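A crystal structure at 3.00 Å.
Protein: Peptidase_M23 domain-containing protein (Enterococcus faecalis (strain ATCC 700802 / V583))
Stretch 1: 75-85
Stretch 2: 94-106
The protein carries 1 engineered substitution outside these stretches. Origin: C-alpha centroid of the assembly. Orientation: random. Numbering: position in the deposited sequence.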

# COMPACT_ATOMS: atom_id res chain seq x y z
N MET A 75 -2.91 -2.98 1.04
CA MET A 75 -1.73 -3.41 0.30
C MET A 75 -0.65 -2.34 0.38
O MET A 75 -0.94 -1.16 0.17
N TYR A 76 0.58 -2.75 0.67
CA TYR A 76 1.72 -1.85 0.73
C TYR A 76 2.74 -2.33 -0.29
O TYR A 76 3.30 -3.42 -0.14
N GLY A 77 3.01 -1.51 -1.31
CA GLY A 77 3.75 -1.94 -2.48
C GLY A 77 5.05 -1.20 -2.75
O GLY A 77 5.42 -0.25 -2.05
N HIS A 78 5.74 -1.67 -3.80
CA HIS A 78 7.01 -1.10 -4.27
C HIS A 78 8.07 -1.14 -3.18
O HIS A 78 8.83 -0.20 -2.99
N MET A 79 8.11 -2.23 -2.42
CA MET A 79 9.07 -2.32 -1.32
C MET A 79 10.44 -2.71 -1.85
O MET A 79 10.56 -3.42 -2.84
N SER A 80 11.48 -2.24 -1.16
CA SER A 80 12.81 -2.74 -1.47
C SER A 80 13.17 -3.94 -0.63
O SER A 80 14.08 -4.69 -1.00
N ARG A 81 12.49 -4.13 0.49
CA ARG A 81 12.65 -5.32 1.31
C ARG A 81 11.33 -5.56 2.03
O ARG A 81 10.73 -4.63 2.57
N ILE A 82 10.88 -6.81 2.02
CA ILE A 82 9.71 -7.20 2.78
C ILE A 82 10.14 -7.69 4.15
O ILE A 82 11.12 -8.43 4.28
N ARG A 83 9.42 -7.26 5.19
CA ARG A 83 9.76 -7.62 6.55
C ARG A 83 8.64 -8.35 7.28
O ARG A 83 8.86 -8.81 8.40
N ALA A 84 7.46 -8.47 6.69
CA ALA A 84 6.41 -9.30 7.26
C ALA A 84 6.43 -10.67 6.60
O ALA A 84 6.73 -10.80 5.41
N LYS A 85 6.14 -11.70 7.39
CA LYS A 85 6.00 -13.06 6.90
C LYS A 85 4.52 -13.41 6.90
O LYS A 85 3.72 -12.83 7.64
N GLN A 94 3.78 -1.25 13.40
CA GLN A 94 4.78 -2.28 13.17
C GLN A 94 5.34 -2.10 11.77
O GLN A 94 4.59 -1.81 10.82
N ILE A 95 6.65 -2.24 11.62
CA ILE A 95 7.29 -2.02 10.33
C ILE A 95 7.13 -3.29 9.49
O ILE A 95 7.64 -4.35 9.85
N VAL A 96 6.42 -3.16 8.36
CA VAL A 96 6.15 -4.29 7.47
C VAL A 96 7.13 -4.42 6.31
O VAL A 96 7.10 -5.45 5.61
N GLY A 97 7.98 -3.43 6.08
CA GLY A 97 8.86 -3.44 4.92
C GLY A 97 9.66 -2.17 4.87
O GLY A 97 9.61 -1.33 5.79
N ASP A 98 10.43 -2.03 3.79
CA ASP A 98 11.26 -0.86 3.51
C ASP A 98 10.86 -0.27 2.16
O ASP A 98 10.58 -1.02 1.21
N VAL A 99 10.84 1.06 2.06
CA VAL A 99 10.47 1.70 0.81
C VAL A 99 11.40 1.22 -0.31
O VAL A 99 12.60 1.02 -0.11
N GLY A 100 10.83 1.01 -1.49
CA GLY A 100 11.67 0.75 -2.64
C GLY A 100 11.14 1.37 -3.91
O GLY A 100 10.35 2.33 -3.88
N SER A 101 11.58 0.84 -5.03
CA SER A 101 11.00 1.20 -6.31
C SER A 101 10.69 -0.05 -7.11
O SER A 101 10.69 -0.02 -8.34
N SER A 102 10.39 -1.14 -6.40
CA SER A 102 10.18 -2.44 -7.02
C SER A 102 8.94 -2.42 -7.89
O SER A 102 7.96 -1.74 -7.61
N GLY A 103 8.99 -3.19 -8.95
CA GLY A 103 7.86 -3.22 -9.84
C GLY A 103 7.81 -1.96 -10.67
O GLY A 103 8.83 -1.38 -11.05
N TRP A 104 6.59 -1.52 -10.92
CA TRP A 104 6.32 -0.49 -11.92
C TRP A 104 6.14 0.86 -11.23
O TRP A 104 5.06 1.45 -11.22
N SER A 105 7.23 1.32 -10.62
CA SER A 105 7.28 2.61 -9.94
C SER A 105 8.49 3.38 -10.45
O SER A 105 9.59 2.82 -10.52
N THR A 106 8.26 4.66 -10.76
CA THR A 106 9.28 5.52 -11.37
C THR A 106 10.49 5.69 -10.46
O THR A 106 11.64 5.57 -10.91

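What forms the apolar centre? Val 96 (chi1 m) does, although its CA-to-CB bond points away from the first stretch. Met 79, in an extended m, t, t rotamer, carries its CE to 3.7 Å from Val 96 CG2. Tyr 76 (m) points toward the second stretch, its CG 4.4 Å from the same Val 96 CG2, and Ala 84 CB lies 4.5 Å from Val 96 CB.

Why does glycine suit position 97? The sulfur of Met 79 passes beside it, SD to Gly 97 CA being 3.8 Å, and a CB there would clash with that SD.

How is His 78 held? Its m rotamer aims ND1 at the backbone of the second stretch, donating a hydrogen bond from His 78 ND1 to Ser 102 O of 2.8 Å. Ser 105 (t) points toward the ring and lays its CB over one face, a CH-pi contact 3.5 Å from the centroid.

What closes the polar edge? Ser 80 (p) donates from OG to Val 99 O at 2.7 Å. Farther along, Arg 83 (m, t, t) points toward Asp 98 (m), forming a salt bridge: Arg 83 NE to Asp 98 OD1 and Arg 83 NH2 to Asp 98 OD2 are both 3.1 Å. These paired bonds match the guanidinium edge to the carboxylate, while Arg 81, all t, leads its end away.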

# COMPACT_ATOMS: atom_id res chain seq x y z
CB MET A 75 -2.08 -3.70 -1.16
CG MET A 75 -3.45 -4.33 -1.36
SD MET A 75 -3.51 -6.00 -0.69
CE MET A 75 -2.17 -6.81 -1.57
CB TYR A 76 2.35 -1.83 2.13
CG TYR A 76 1.42 -1.52 3.28
CD1 TYR A 76 0.49 -2.45 3.72
CD2 TYR A 76 1.52 -0.32 3.96
CE1 TYR A 76 -0.34 -2.17 4.79
CE2 TYR A 76 0.69 -0.03 5.01
CZ TYR A 76 -0.23 -0.96 5.43
OH TYR A 76 -1.04 -0.65 6.49
CB HIS A 78 6.83 0.35 -4.76
CG HIS A 78 5.77 0.54 -5.80
ND1 HIS A 78 5.72 -0.20 -6.96
CD2 HIS A 78 4.74 1.42 -5.86
CE1 HIS A 78 4.69 0.21 -7.69
NE2 HIS A 78 4.08 1.19 -7.05
CB MET A 79 8.63 -3.36 -0.29
CG MET A 79 7.35 -3.01 0.41
SD MET A 79 6.96 -4.20 1.69
CE MET A 79 5.47 -3.48 2.31
CB SER A 80 13.86 -1.64 -1.29
OG SER A 80 13.96 -1.27 0.07
CB ARG A 81 13.78 -5.16 2.33
CG ARG A 81 13.96 -6.40 3.18
CD ARG A 81 14.93 -6.18 4.32
NE ARG A 81 15.21 -7.42 5.05
CZ ARG A 81 16.13 -7.53 6.00
NH1 ARG A 81 16.87 -6.49 6.34
NH2 ARG A 81 16.31 -8.70 6.60
CB ILE A 82 8.92 -8.29 2.05
CG1 ILE A 82 8.63 -7.85 0.61
CG2 ILE A 82 7.64 -8.57 2.81
CD1 ILE A 82 7.70 -8.78 -0.15
CB ARG A 83 10.16 -6.37 7.35
CG ARG A 83 11.44 -5.70 6.86
CD ARG A 83 11.98 -4.70 7.87
NE ARG A 83 13.23 -4.10 7.42
CZ ARG A 83 14.43 -4.64 7.63
NH1 ARG A 83 14.54 -5.78 8.30
NH2 ARG A 83 15.51 -4.03 7.17
CB ALA A 84 5.03 -8.68 7.08
CB LYS A 85 6.82 -14.06 7.74
CG LYS A 85 8.10 -13.55 8.42
CD LYS A 85 9.06 -12.78 7.45
CE LYS A 85 10.02 -11.83 8.19
NZ LYS A 85 11.22 -11.41 7.40
CB GLN A 94 4.15 -3.65 13.35
CG GLN A 94 5.12 -4.80 13.38
CD GLN A 94 4.43 -6.10 13.66
OE1 GLN A 94 3.33 -6.12 14.23
NE2 GLN A 94 5.06 -7.20 13.27
CB ILE A 95 8.77 -1.65 10.49
CG1 ILE A 95 8.93 -0.14 10.61
CG2 ILE A 95 9.53 -2.03 9.24
CD1 ILE A 95 8.08 0.52 11.61
CB VAL A 96 4.71 -4.21 6.91
CG1 VAL A 96 3.72 -4.02 8.04
CG2 VAL A 96 4.58 -3.08 5.90
CB ASP A 98 12.77 -1.19 3.50
CG ASP A 98 13.28 -1.72 4.85
OD1 ASP A 98 12.59 -1.53 5.87
OD2 ASP A 98 14.38 -2.31 4.88
CB VAL A 99 10.53 3.23 0.93
CG1 VAL A 99 10.51 3.90 -0.46
CG2 VAL A 99 9.42 3.76 1.80
CB SER A 101 11.91 2.14 -7.10
OG SER A 101 13.27 1.84 -6.85
CB SER A 102 10.04 -3.56 -5.99
OG SER A 102 9.26 -3.16 -4.87
CB TRP A 104 5.11 -0.90 -12.75
CG TRP A 104 5.43 -2.01 -13.71
CD1 TRP A 104 6.65 -2.55 -13.96
CD2 TRP A 104 4.51 -2.68 -14.57
NE1 TRP A 104 6.56 -3.52 -14.92
CE2 TRP A 104 5.25 -3.62 -15.32
CE3 TRP A 104 3.14 -2.58 -14.80
CZ2 TRP A 104 4.66 -4.46 -16.27
CZ3 TRP A 104 2.55 -3.42 -15.74
CH2 TRP A 104 3.31 -4.34 -16.46
CB SER A 105 7.38 2.48 -8.42
OG SER A 105 7.10 3.71 -7.76
CB THR A 106 8.64 6.88 -11.69
OG1 THR A 106 7.69 7.20 -10.66
CG2 THR A 106 7.94 6.86 -13.02